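Local coordinates for protein fibrillarin-like rRNA/tRNA 2'-O-methyltransferase (Aeropyrum pernix, PDB 4DF3) that binds S-adenosylmethionine and probably transfers its methyl group to ribose 2'-hydroxyls of rRNA and tRNA at sites chosen by a guide RNA, at residues E54-A57 with Y58-K61; A135-P138 with E139-R142; Q160-I163 with V164-A168; T191-E195 with V196-E200; R199-K202 with T203-G207. The protein carries 2 engineered substitutions. One frame throughout, in Å; residues are numbered along the deposited sequence.

Interaction 1: residues E54-A57 with Y58-K61; sequences EWNA and YRSK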
# COMPACT_ATOMS: atom_id res chain seq x y z
N GLU A 54 -12.01 3.70 -8.50
CA GLU A 54 -11.00 4.73 -8.53
C GLU A 54 -10.00 4.59 -7.34
O GLU A 54 -10.41 4.39 -6.22
CB GLU A 54 -11.63 6.13 -8.52
CG GLU A 54 -10.63 7.23 -8.62
CD GLU A 54 -11.33 8.61 -8.56
OE1 GLU A 54 -11.94 8.94 -7.56
OE2 GLU A 54 -11.36 9.33 -9.56
N TRP A 55 -8.71 4.67 -7.64
CA TRP A 55 -7.69 4.61 -6.67
C TRP A 55 -7.17 6.06 -6.47
O TRP A 55 -6.27 6.51 -7.18
CB TRP A 55 -6.58 3.68 -7.10
CG TRP A 55 -5.59 3.29 -5.99
CD1 TRP A 55 -5.65 3.66 -4.69
CD2 TRP A 55 -4.49 2.40 -6.12
NE1 TRP A 55 -4.60 3.07 -3.98
CE2 TRP A 55 -3.87 2.31 -4.84
CE3 TRP A 55 -3.96 1.66 -7.20
CZ2 TRP A 55 -2.76 1.52 -4.60
CZ3 TRP A 55 -2.82 0.87 -6.97
CH2 TRP A 55 -2.21 0.83 -5.67
N ASN A 56 -7.72 6.73 -5.47
CA ASN A 56 -7.49 8.19 -5.37
C ASN A 56 -6.16 8.43 -4.64
O ASN A 56 -6.03 8.06 -3.48
CB ASN A 56 -8.61 8.74 -4.47
CG ASN A 56 -8.53 10.26 -4.30
OD1 ASN A 56 -7.61 10.94 -4.81
ND2 ASN A 56 -9.55 10.82 -3.61
N ALA A 57 -5.15 8.98 -5.32
CA ALA A 57 -3.87 9.15 -4.75
C ALA A 57 -3.86 10.16 -3.60
O ALA A 57 -2.91 10.21 -2.81
CB ALA A 57 -2.88 9.60 -5.87
N TYR A 58 -4.92 10.99 -3.49
CA TYR A 58 -5.02 11.89 -2.35
C TYR A 58 -5.51 11.20 -1.12
O TYR A 58 -5.46 11.82 -0.07
CB TYR A 58 -5.98 13.11 -2.61
CG TYR A 58 -5.36 14.09 -3.60
CD1 TYR A 58 -4.44 15.04 -3.16
CD2 TYR A 58 -5.70 14.05 -4.97
CE1 TYR A 58 -3.84 16.02 -4.02
CE2 TYR A 58 -5.08 15.00 -5.88
CZ TYR A 58 -4.17 16.00 -5.39
OH TYR A 58 -3.54 16.93 -6.25
N ARG A 59 -5.93 9.94 -1.23
CA ARG A 59 -6.37 9.14 -0.06
C ARG A 59 -5.51 7.87 0.17
O ARG A 59 -5.70 7.13 1.19
CB ARG A 59 -7.79 8.66 -0.28
CG ARG A 59 -8.83 9.76 -0.47
CD ARG A 59 -9.16 10.56 0.86
NE ARG A 59 -9.38 9.69 2.02
CZ ARG A 59 -10.47 8.95 2.27
NH1 ARG A 59 -11.54 8.96 1.46
NH2 ARG A 59 -10.49 8.17 3.36
N SER A 60 -4.60 7.63 -0.77
CA SER A 60 -3.74 6.42 -0.63
C SER A 60 -2.33 6.68 -1.01
O SER A 60 -2.02 7.00 -2.23
CB SER A 60 -4.33 5.29 -1.51
OG SER A 60 -3.42 4.15 -1.58
N LYS A 61 -1.44 6.45 -0.04
CA LYS A 61 -0.03 6.79 -0.34
C LYS A 61 0.62 5.95 -1.43
O LYS A 61 1.53 6.45 -2.19
CB LYS A 61 0.78 6.73 0.95
CG LYS A 61 0.47 7.89 1.95
CD LYS A 61 1.38 7.71 3.17
CE LYS A 61 0.91 8.42 4.46
NZ LYS A 61 -0.21 7.69 5.12
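Asn56 grips the backbone of Tyr58 and Arg59 with two oxygens, forming an Asx turn laid over a type I beta turn between strand 50-54 and helix 61-67. The side-chain bond, Tyr58 N to Asn56 OD1, measures 3.0 Å with an N-H...O angle of 153°. The main-chain bond, Arg59 N to Asn56 O, is 2.9 Å and closes the four-residue turn, whose middle residues Ala57 and Tyr58 both have right-handed helical phi/psi. Asn56 CG lies anti to the backbone N (chi1 -179°), which swings the amide forward over the turn; OD1 then meets the Tyr58 ring at its edge, in plane, while ND2 packs on Arg59 CG at 3.4 Å.

Further out, the Tyr58 ring meets Phe220 edge-to-face, and the Trp55 indole stacks with His94 and touches Leu62 and Ala63 of the following helix. Ser60 is the N-cap of that helix, and the next residue, Lys61, touches the bound S-adenosylmethionine. The hydroxyl of Ser60 also has a hydrogen bond with Thr91, a residue of the cofactor site. To this same OG, Trp55 NE1 gives a weak hydrogen bond of 2.9 Å, bent to 148°.

Interaction 2: residues A135-P138 with E139-R142; sequences ARFP and EKYR. With SAM (S-adenosylmethionine), chain C.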
# COMPACT_ATOMS: atom_id res chain seq x y z
N ALA A 135 2.47 -3.72 15.85
CA ALA A 135 3.54 -4.10 14.91
C ALA A 135 4.92 -4.13 15.58
O ALA A 135 5.85 -4.70 15.06
CB ALA A 135 3.50 -3.07 13.72
N ARG A 136 5.08 -3.55 16.78
CA ARG A 136 6.40 -3.61 17.44
C ARG A 136 6.72 -5.01 17.95
O ARG A 136 7.90 -5.27 18.23
CB ARG A 136 6.49 -2.62 18.62
CG ARG A 136 6.53 -1.18 18.09
CD ARG A 136 6.44 -0.08 19.22
NE ARG A 136 5.18 -0.19 19.94
CZ ARG A 136 4.91 0.35 21.12
NH1 ARG A 136 5.82 1.10 21.77
NH2 ARG A 136 3.71 0.16 21.65
N PHE A 137 5.68 -5.85 18.10
CA PHE A 137 5.84 -7.18 18.77
C PHE A 137 5.43 -8.30 17.81
O PHE A 137 4.43 -8.98 18.03
CB PHE A 137 5.06 -7.23 20.11
CG PHE A 137 5.22 -6.00 20.96
CD1 PHE A 137 6.46 -5.64 21.50
CD2 PHE A 137 4.14 -5.19 21.24
CE1 PHE A 137 6.61 -4.46 22.29
CE2 PHE A 137 4.29 -4.00 22.01
CZ PHE A 137 5.52 -3.67 22.57
N PRO A 138 6.18 -8.50 16.73
CA PRO A 138 5.70 -9.47 15.73
C PRO A 138 5.73 -10.93 16.26
O PRO A 138 5.09 -11.83 15.73
CB PRO A 138 6.71 -9.30 14.59
CG PRO A 138 7.96 -8.65 15.31
CD PRO A 138 7.37 -7.73 16.27
N GLU A 139 6.50 -11.14 17.33
CA GLU A 139 6.48 -12.49 17.93
C GLU A 139 5.07 -12.91 18.40
O GLU A 139 4.71 -14.10 18.30
CB GLU A 139 7.54 -12.61 19.05
CG GLU A 139 7.41 -13.96 19.88
CD GLU A 139 6.47 -13.89 21.07
OE1 GLU A 139 5.99 -12.78 21.43
OE2 GLU A 139 6.23 -14.94 21.71
N LYS A 140 4.25 -11.95 18.79
CA LYS A 140 2.92 -12.25 19.30
C LYS A 140 1.96 -12.60 18.17
O LYS A 140 0.87 -13.09 18.46
CB LYS A 140 2.31 -11.04 20.04
CG LYS A 140 3.10 -10.58 21.23
CD LYS A 140 2.71 -9.21 21.85
CE LYS A 140 1.46 -9.21 22.76
NZ LYS A 140 1.31 -10.29 23.84
N TYR A 141 2.34 -12.33 16.90
CA TYR A 141 1.49 -12.77 15.78
C TYR A 141 2.21 -13.66 14.76
O TYR A 141 1.66 -13.97 13.70
CB TYR A 141 0.70 -11.59 15.15
CG TYR A 141 1.53 -10.44 14.69
CD1 TYR A 141 2.22 -10.50 13.46
CD2 TYR A 141 1.51 -9.22 15.38
CE1 TYR A 141 2.99 -9.46 13.05
CE2 TYR A 141 2.26 -8.14 14.96
CZ TYR A 141 2.94 -8.25 13.78
OH TYR A 141 3.64 -7.15 13.41
N ARG A 142 3.40 -14.15 15.13
CA ARG A 142 4.15 -15.09 14.31
C ARG A 142 3.32 -16.32 13.91
O ARG A 142 3.50 -16.89 12.81
CB ARG A 142 5.42 -15.55 15.05
CG ARG A 142 6.45 -16.21 14.15
CD ARG A 142 7.62 -16.71 15.00
NE ARG A 142 7.05 -17.23 16.25
CZ ARG A 142 7.75 -17.50 17.34
NH1 ARG A 142 9.07 -17.28 17.36
NH2 ARG A 142 7.10 -17.94 18.42
N SAM C . -2.02 2.54 5.56
CA SAM C . -3.34 3.21 5.73
C SAM C . -3.83 3.56 4.32
O SAM C . -3.03 3.83 3.41
OXT SAM C . -5.04 3.56 4.09
CB SAM C . -3.25 4.53 6.57
CG SAM C . -2.53 4.14 7.86
SD SAM C . -2.74 5.27 9.26
CE SAM C . -1.53 6.45 8.60
C5' SAM C . -1.70 4.47 10.53
C4' SAM C . -2.42 3.36 11.31
O4' SAM C . -1.52 2.52 12.03
C3' SAM C . -3.43 3.81 12.35
O3' SAM C . -4.66 3.20 11.97
C2' SAM C . -2.86 3.40 13.72
O2' SAM C . -3.87 2.98 14.62
C1' SAM C . -1.97 2.22 13.36
N9 SAM C . -0.76 2.07 14.19
C8 SAM C . 0.08 3.03 14.75
N7 SAM C . 1.09 2.37 15.45
C5 SAM C . 0.89 1.05 15.35
C6 SAM C . 1.61 -0.04 15.82
N6 SAM C . 2.75 0.06 16.61
N1 SAM C . 1.05 -1.25 15.43
C2 SAM C . -0.08 -1.50 14.67
N3 SAM C . -0.77 -0.39 14.20
C4 SAM C . -0.28 0.82 14.57
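Pro138 O accepts the N-H of Tyr141 at 3.0 Å, the shortest clear hydrogen bond between 135-138 and 139-142. A second one, Lys140 N to Phe137 O at 3.1 Å, precedes it by one residue, so two overlapping turns wind the chain from Phe137 to Tyr141.

The turns bring the Tyr141 ring back under Pro138. Its CG sits between the backbone N and the carbonyl carbon (chi1 55°), and this torsion carries one ring face against Pro138 CA in a CH-pi contact, 3.8 Å from the ring centroid and only 19° off the normal. At the ring edge, OH approaches Ala135 CA to 3.4 Å. At the exposed surface, the Lys140 chain runs beside Phe137 and points the same way, its CD 3.5 Å from Phe137 CB.

Just ahead of these turns, Ala135 N donates to N1 of the S-adenosylmethionine adenine at 2.9 Å and 175°, an almost straight bond. Arg136 forms a salt bridge with Asp134, which itself hydrogen-bonds the cofactor.

In the chain, 135-142 forms part of the loop between strands 128-132 and 148-153. Helix 160-171 borders it through Asn167, the hydrogen-bond partner of the Tyr141 hydroxyl, and Arg166, while Leu84 of strand 80-84 packs on Ala135 and Tyr141.

Interaction 3: residues Q160-I163 with V164-A168; sequences QAAI and VVRNA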
# COMPACT_ATOMS: atom_id res chain seq x y z
N GLN A 160 10.00 3.83 12.68
CA GLN A 160 9.30 2.82 11.92
C GLN A 160 10.27 1.81 11.28
O GLN A 160 9.91 0.60 11.16
CB GLN A 160 8.39 3.49 10.90
CG GLN A 160 7.56 2.49 10.12
CD GLN A 160 6.55 3.17 9.25
OE1 GLN A 160 5.44 2.69 9.13
NE2 GLN A 160 6.90 4.34 8.69
N ALA A 161 11.49 2.26 10.91
CA ALA A 161 12.40 1.38 10.22
C ALA A 161 12.78 0.17 11.10
O ALA A 161 12.86 -0.93 10.58
CB ALA A 161 13.63 2.10 9.69
N ALA A 162 13.00 0.39 12.40
CA ALA A 162 13.25 -0.73 13.34
C ALA A 162 12.09 -1.70 13.39
O ALA A 162 12.32 -2.90 13.44
CB ALA A 162 13.56 -0.18 14.78
N ILE A 163 10.86 -1.18 13.34
CA ILE A 163 9.65 -2.06 13.35
C ILE A 163 9.66 -2.87 12.05
O ILE A 163 9.38 -4.11 12.05
CB ILE A 163 8.37 -1.23 13.44
CG1 ILE A 163 8.36 -0.47 14.78
CG2 ILE A 163 7.06 -2.11 13.17
CD1 ILE A 163 7.21 0.49 14.90
N VAL A 164 9.92 -2.16 10.94
CA VAL A 164 10.04 -2.86 9.63
C VAL A 164 11.06 -3.96 9.64
O VAL A 164 10.75 -5.10 9.18
CB VAL A 164 10.30 -1.88 8.48
CG1 VAL A 164 10.71 -2.60 7.16
CG2 VAL A 164 8.99 -0.98 8.29
N VAL A 165 12.29 -3.65 10.13
CA VAL A 165 13.35 -4.68 10.09
C VAL A 165 12.97 -5.91 10.89
O VAL A 165 13.22 -7.06 10.49
CB VAL A 165 14.69 -4.03 10.52
CG1 VAL A 165 15.73 -5.07 10.86
CG2 VAL A 165 15.16 -3.08 9.37
N ARG A 166 12.37 -5.67 12.06
CA ARG A 166 11.97 -6.76 12.99
C ARG A 166 10.94 -7.67 12.35
O ARG A 166 11.06 -8.92 12.37
CB ARG A 166 11.38 -6.13 14.23
CG ARG A 166 11.24 -7.12 15.42
CD ARG A 166 10.78 -6.37 16.62
NE ARG A 166 11.73 -5.29 16.98
CZ ARG A 166 11.36 -4.07 17.33
NH1 ARG A 166 10.08 -3.73 17.45
NH2 ARG A 166 12.30 -3.17 17.63
N ASN A 167 9.89 -7.05 11.79
CA ASN A 167 8.93 -7.83 11.02
C ASN A 167 9.57 -8.54 9.79
O ASN A 167 9.21 -9.67 9.45
CB ASN A 167 7.78 -6.95 10.60
CG ASN A 167 6.80 -6.75 11.73
OD1 ASN A 167 5.77 -7.45 11.78
ND2 ASN A 167 7.10 -5.80 12.66
N ALA A 168 10.45 -7.87 9.07
CA ALA A 168 11.01 -8.51 7.87
C ALA A 168 11.78 -9.75 8.28
O ALA A 168 11.76 -10.75 7.57
CB ALA A 168 11.97 -7.54 7.09
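Ile163 O takes two hydrogen bonds from Asn167, a side-chain addition to the i to i+4 ladder of helix 160-171 in this Rossmann-like methyltransferase fold. Asn167 N reaches the oxygen at 3.0 Å and 176°, ND2 at 2.9 Å, and the two come from opposite faces of the carbonyl plane. The torsions account for this: Asn167 CG is anti to the carbonyl carbon (chi1 -79°), which folds the amide back toward the preceding turn, and the oxygen lies within 7° of the amide plane. The side chain also runs alongside Ile163, whose CG2 is 3.7 Å from ND2. With ND2 bonded to Ala135 O as well, and OD1 held by Tyr141, the rotation of the buried amide is fixed from both ends.

Gln160 behaves differently. Its CG is anti to the backbone N and the chain continues extended, so the amide leaves the helix: OE1 accepts from Val155 N, a residue of the cofactor site, and NE2 donates to Ala181 O. Only its CG brushes Val164, where CG2 also covers Gln160 O. The Val164 side chain touches Ala153 and Met180 in the neighbouring strands, and Ala161 touches Thr203 and Leu204 of helix 195-206.

Arg166 starts toward the preceding turn and then bends at chi3, turning its guanidinium back over the helix. NH1 is hydrogen-bonded to Arg136 O, and one face of the group looks onto Ala162 O, which lies 4.1 Å above its plane, toward the rim.

Interaction 4: residues T191-E195 with V196-E200; sequences TEPSE and VYKRE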
# COMPACT_ATOMS: atom_id res chain seq x y z
N THR A 191 17.25 17.14 -1.90
CA THR A 191 18.34 18.05 -1.60
C THR A 191 19.38 17.46 -0.67
O THR A 191 20.52 17.24 -1.09
CB THR A 191 17.79 19.40 -1.06
OG1 THR A 191 16.81 19.93 -1.98
CG2 THR A 191 18.91 20.41 -0.88
N GLU A 192 18.98 17.20 0.57
CA GLU A 192 19.85 16.48 1.52
C GLU A 192 18.96 16.00 2.66
O GLU A 192 18.13 16.74 3.11
CB GLU A 192 21.00 17.39 1.97
CG GLU A 192 22.08 16.86 2.91
CD GLU A 192 22.85 15.67 2.40
OE1 GLU A 192 22.98 15.48 1.17
OE2 GLU A 192 23.34 14.90 3.26
N PRO A 193 19.06 14.73 3.03
CA PRO A 193 18.21 14.15 4.05
C PRO A 193 18.53 14.72 5.47
O PRO A 193 19.70 14.91 5.84
CB PRO A 193 18.51 12.64 3.95
CG PRO A 193 19.72 12.51 3.21
CD PRO A 193 19.90 13.72 2.36
N SER A 194 17.48 15.02 6.20
CA SER A 194 17.53 15.44 7.59
C SER A 194 18.09 14.30 8.47
O SER A 194 18.26 13.14 8.01
CB SER A 194 16.09 15.79 8.00
OG SER A 194 15.39 14.63 8.48
N GLU A 195 18.40 14.64 9.71
CA GLU A 195 18.95 13.68 10.65
C GLU A 195 18.01 12.48 10.86
O GLU A 195 18.45 11.36 10.76
CB GLU A 195 19.19 14.38 11.97
CG GLU A 195 19.73 13.53 13.07
CD GLU A 195 19.73 14.27 14.42
OE1 GLU A 195 19.75 13.60 15.46
OE2 GLU A 195 19.68 15.53 14.42
N VAL A 196 16.76 12.74 11.18
CA VAL A 196 15.84 11.67 11.52
C VAL A 196 15.60 10.73 10.30
O VAL A 196 15.71 9.47 10.37
CB VAL A 196 14.53 12.27 12.09
CG1 VAL A 196 13.52 11.13 12.39
CG2 VAL A 196 14.85 13.07 13.39
N TYR A 197 15.40 11.36 9.14
CA TYR A 197 15.25 10.61 7.87
C TYR A 197 16.47 9.74 7.56
O TYR A 197 16.36 8.53 7.37
CB TYR A 197 14.99 11.64 6.77
CG TYR A 197 14.73 11.11 5.39
CD1 TYR A 197 13.42 11.03 4.88
CD2 TYR A 197 15.77 10.74 4.60
CE1 TYR A 197 13.20 10.55 3.58
CE2 TYR A 197 15.56 10.28 3.27
CZ TYR A 197 14.27 10.21 2.77
OH TYR A 197 14.06 9.73 1.48
N LYS A 198 17.67 10.35 7.51
CA LYS A 198 18.89 9.57 7.29
C LYS A 198 19.04 8.31 8.17
O LYS A 198 19.52 7.24 7.71
CB LYS A 198 20.12 10.48 7.51
CG LYS A 198 21.12 10.36 6.40
CD LYS A 198 22.39 11.10 6.69
CE LYS A 198 22.11 12.54 7.14
NZ LYS A 198 23.33 13.40 6.98
N ARG A 199 18.64 8.43 9.42
CA ARG A 199 18.76 7.37 10.40
C ARG A 199 17.75 6.25 10.10
O ARG A 199 18.10 5.08 10.20
CB ARG A 199 18.54 7.95 11.78
CG ARG A 199 18.73 7.00 12.95
CD ARG A 199 19.71 7.60 13.98
NE ARG A 199 19.30 8.95 14.36
CZ ARG A 199 20.12 9.98 14.57
NH1 ARG A 199 21.43 9.86 14.41
NH2 ARG A 199 19.61 11.15 14.92
N GLU A 200 16.52 6.61 9.72
CA GLU A 200 15.56 5.57 9.23
C GLU A 200 16.17 4.81 8.10
O GLU A 200 16.10 3.60 8.06
CB GLU A 200 14.22 6.18 8.78
CG GLU A 200 13.47 6.73 9.93
CD GLU A 200 13.02 5.61 10.93
OE1 GLU A 200 12.03 4.94 10.63
OE2 GLU A 200 13.64 5.44 11.99
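A helix N-terminus on the protein surface is formed where Ser194 meets Tyr197 and Lys198, at the junction between the loop after helix 186-190 and helix 195-206. Ser194 occupies the N-cap position. Its OG accepts from Tyr197 N in a weak capping bond of 3.3 Å, nearly straight at 164°, while Ser194 O receives Lys198 N at 2.9 Å and begins the regular ladder. The hydroxyl gets there because OG stands between the backbone N and the carbonyl carbon (chi1 88°). Asp188 OD1 binds Ser194 N from the preceding helix, tying the capping residue back to the loop that delivers it.

Pro193 packs beside the cap. Its CB presses on Tyr197 CD2 at 3.4 Å, approaching the ring obliquely, and its CG lies 4.1 Å from Lys198 CG. The buried tyrosine also touches Ile182, Ala184, Asp188 and Val189. Lys198 runs back along the loop, its NZ 4.0 Å from Glu192 OE2, too far for a salt bridge, though the opposite charges would still attract.

Within the first turn, Glu195 and Arg199 lie side by side, pointing the same way, and form an i to i+4 salt bridge between OE1 and NH2. The separation of these two atoms is implausibly short, so the finer detail of the pair is doubtful on this exposed face. A serine at the N-cap that accepts from the N-H three residues later is classic alpha-helix N-capping.

Interaction 5: residues R199-K202 with T203-G207; sequences REIK and TLMDG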
# COMPACT_ATOMS: atom_id res chain seq x y z
N ARG A 199 18.64 8.43 9.42
CA ARG A 199 18.76 7.37 10.40
C ARG A 199 17.75 6.25 10.10
O ARG A 199 18.10 5.08 10.20
CB ARG A 199 18.54 7.95 11.78
CG ARG A 199 18.73 7.00 12.95
CD ARG A 199 19.71 7.60 13.98
NE ARG A 199 19.30 8.95 14.36
CZ ARG A 199 20.12 9.98 14.57
NH1 ARG A 199 21.43 9.86 14.41
NH2 ARG A 199 19.61 11.15 14.92
N GLU A 200 16.52 6.61 9.72
CA GLU A 200 15.56 5.57 9.23
C GLU A 200 16.17 4.81 8.10
O GLU A 200 16.10 3.60 8.06
CB GLU A 200 14.22 6.18 8.78
CG GLU A 200 13.47 6.73 9.93
CD GLU A 200 13.02 5.61 10.93
OE1 GLU A 200 12.03 4.94 10.63
OE2 GLU A 200 13.64 5.44 11.99
N ILE A 201 16.76 5.51 7.13
CA ILE A 201 17.27 4.79 5.95
C ILE A 201 18.42 3.89 6.37
O ILE A 201 18.59 2.80 5.83
CB ILE A 201 17.76 5.78 4.85
CG1 ILE A 201 16.63 6.72 4.42
CG2 ILE A 201 18.50 5.04 3.66
CD1 ILE A 201 15.63 6.12 3.44
N LYS A 202 19.26 4.37 7.31
CA LYS A 202 20.42 3.58 7.70
C LYS A 202 19.95 2.31 8.44
O LYS A 202 20.52 1.25 8.29
CB LYS A 202 21.36 4.41 8.60
CG LYS A 202 22.62 3.63 9.06
CD LYS A 202 23.70 4.67 9.56
CE LYS A 202 25.04 4.08 10.00
NZ LYS A 202 24.90 3.10 11.10
N THR A 203 18.90 2.46 9.22
CA THR A 203 18.31 1.31 9.96
C THR A 203 17.85 0.25 8.96
O THR A 203 18.08 -0.94 9.16
CB THR A 203 17.18 1.84 10.88
OG1 THR A 203 17.75 2.75 11.82
CG2 THR A 203 16.49 0.73 11.64
N LEU A 204 17.25 0.68 7.84
CA LEU A 204 16.80 -0.27 6.85
C LEU A 204 18.02 -0.96 6.25
O LEU A 204 18.03 -2.17 6.11
CB LEU A 204 15.97 0.44 5.73
CG LEU A 204 14.66 1.01 6.27
CD1 LEU A 204 13.91 1.82 5.16
CD2 LEU A 204 13.70 -0.12 6.75
N MET A 205 19.05 -0.17 5.91
CA MET A 205 20.23 -0.68 5.22
C MET A 205 21.00 -1.60 6.14
O MET A 205 21.39 -2.69 5.73
CB MET A 205 21.13 0.45 4.76
CG MET A 205 20.38 1.46 3.91
SD MET A 205 21.43 2.65 3.07
CE MET A 205 22.23 3.64 4.34
N ASP A 206 21.18 -1.16 7.39
CA ASP A 206 21.76 -2.04 8.44
C ASP A 206 20.96 -3.33 8.66
O ASP A 206 21.52 -4.32 9.16
CB ASP A 206 21.97 -1.33 9.81
CG ASP A 206 23.07 -0.27 9.78
OD1 ASP A 206 23.85 -0.21 8.80
OD2 ASP A 206 23.08 0.57 10.73
N GLY A 207 19.65 -3.31 8.33
CA GLY A 207 18.82 -4.52 8.40
C GLY A 207 18.84 -5.40 7.16
O GLY A 207 18.06 -6.32 7.06
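Two flat groups carry the contact: the peptide carbonyl of Arg199 and the carboxylate of Asp206. Thr203 N and Thr203 OG1 both donate to Arg199 O, each at 2.9 Å, and they reach it from opposite faces of the carbonyl plane. Asp206 OD2 accepts from Lys202 NZ through its syn lone pair, in a salt bridge of 3.1 Å.

The torsions explain both. Thr203 OG1 is anti to its carbonyl carbon (chi1 -62°), a conformation that lets a helical hydroxyl fold back on the carbonyl four residues earlier. Lys202 starts straight out and bends only at chi4 (-58°), which brings NZ round to Asp206; along the way its CG passes 3.5 Å from OD2. The pair lies at the exposed C-terminal end of helix 195-206, where the lysine would be expected to offset the aspartate's charge near the helix carboxyl end. Asp206 N itself bonds to Lys202 O at 2.7 Å, and Gly207, which follows, is the first residue to leave helical phi/psi.

Ile201 and Met205 make the apolar step, with Ile201 CG2 3.8 Å from Met205 SD. The methionine CE lies 3.8 Å from Lys202 CA.

Inward, the helix is bedded between several elements. Leu204 touches Val164 of helix 160-171, and Glu200 OE1 accepts from Ala161 N in the first turn there. Leu204 also rests on Met178 and Met180 of strand 176-183, and Ile227 of strand 224-229 meets both Ile201 and Leu204.

Overall arrangement
From the N terminus, interaction 1 makes the turn that leads out of the small antiparallel sheet into helix 61-67. All five contacts are local and follow in series; none nests or crosses, although 4 and 5 overlap at Arg199 and Glu200. Interaction 2 shapes the loop after strand 128-132 and touches interaction 3 on helix 160-171, their centres about 11 Å apart. Interaction 4 caps the start of helix 195-206, and its Glu200 reaches the start of helix 160-171. Interaction 5 lies against interaction 3, so the turn, two helices and the seven-stranded sheet are joined. Interaction 1 stands off, its centre about 29 Å from that of interaction 2, yet both border the cofactor.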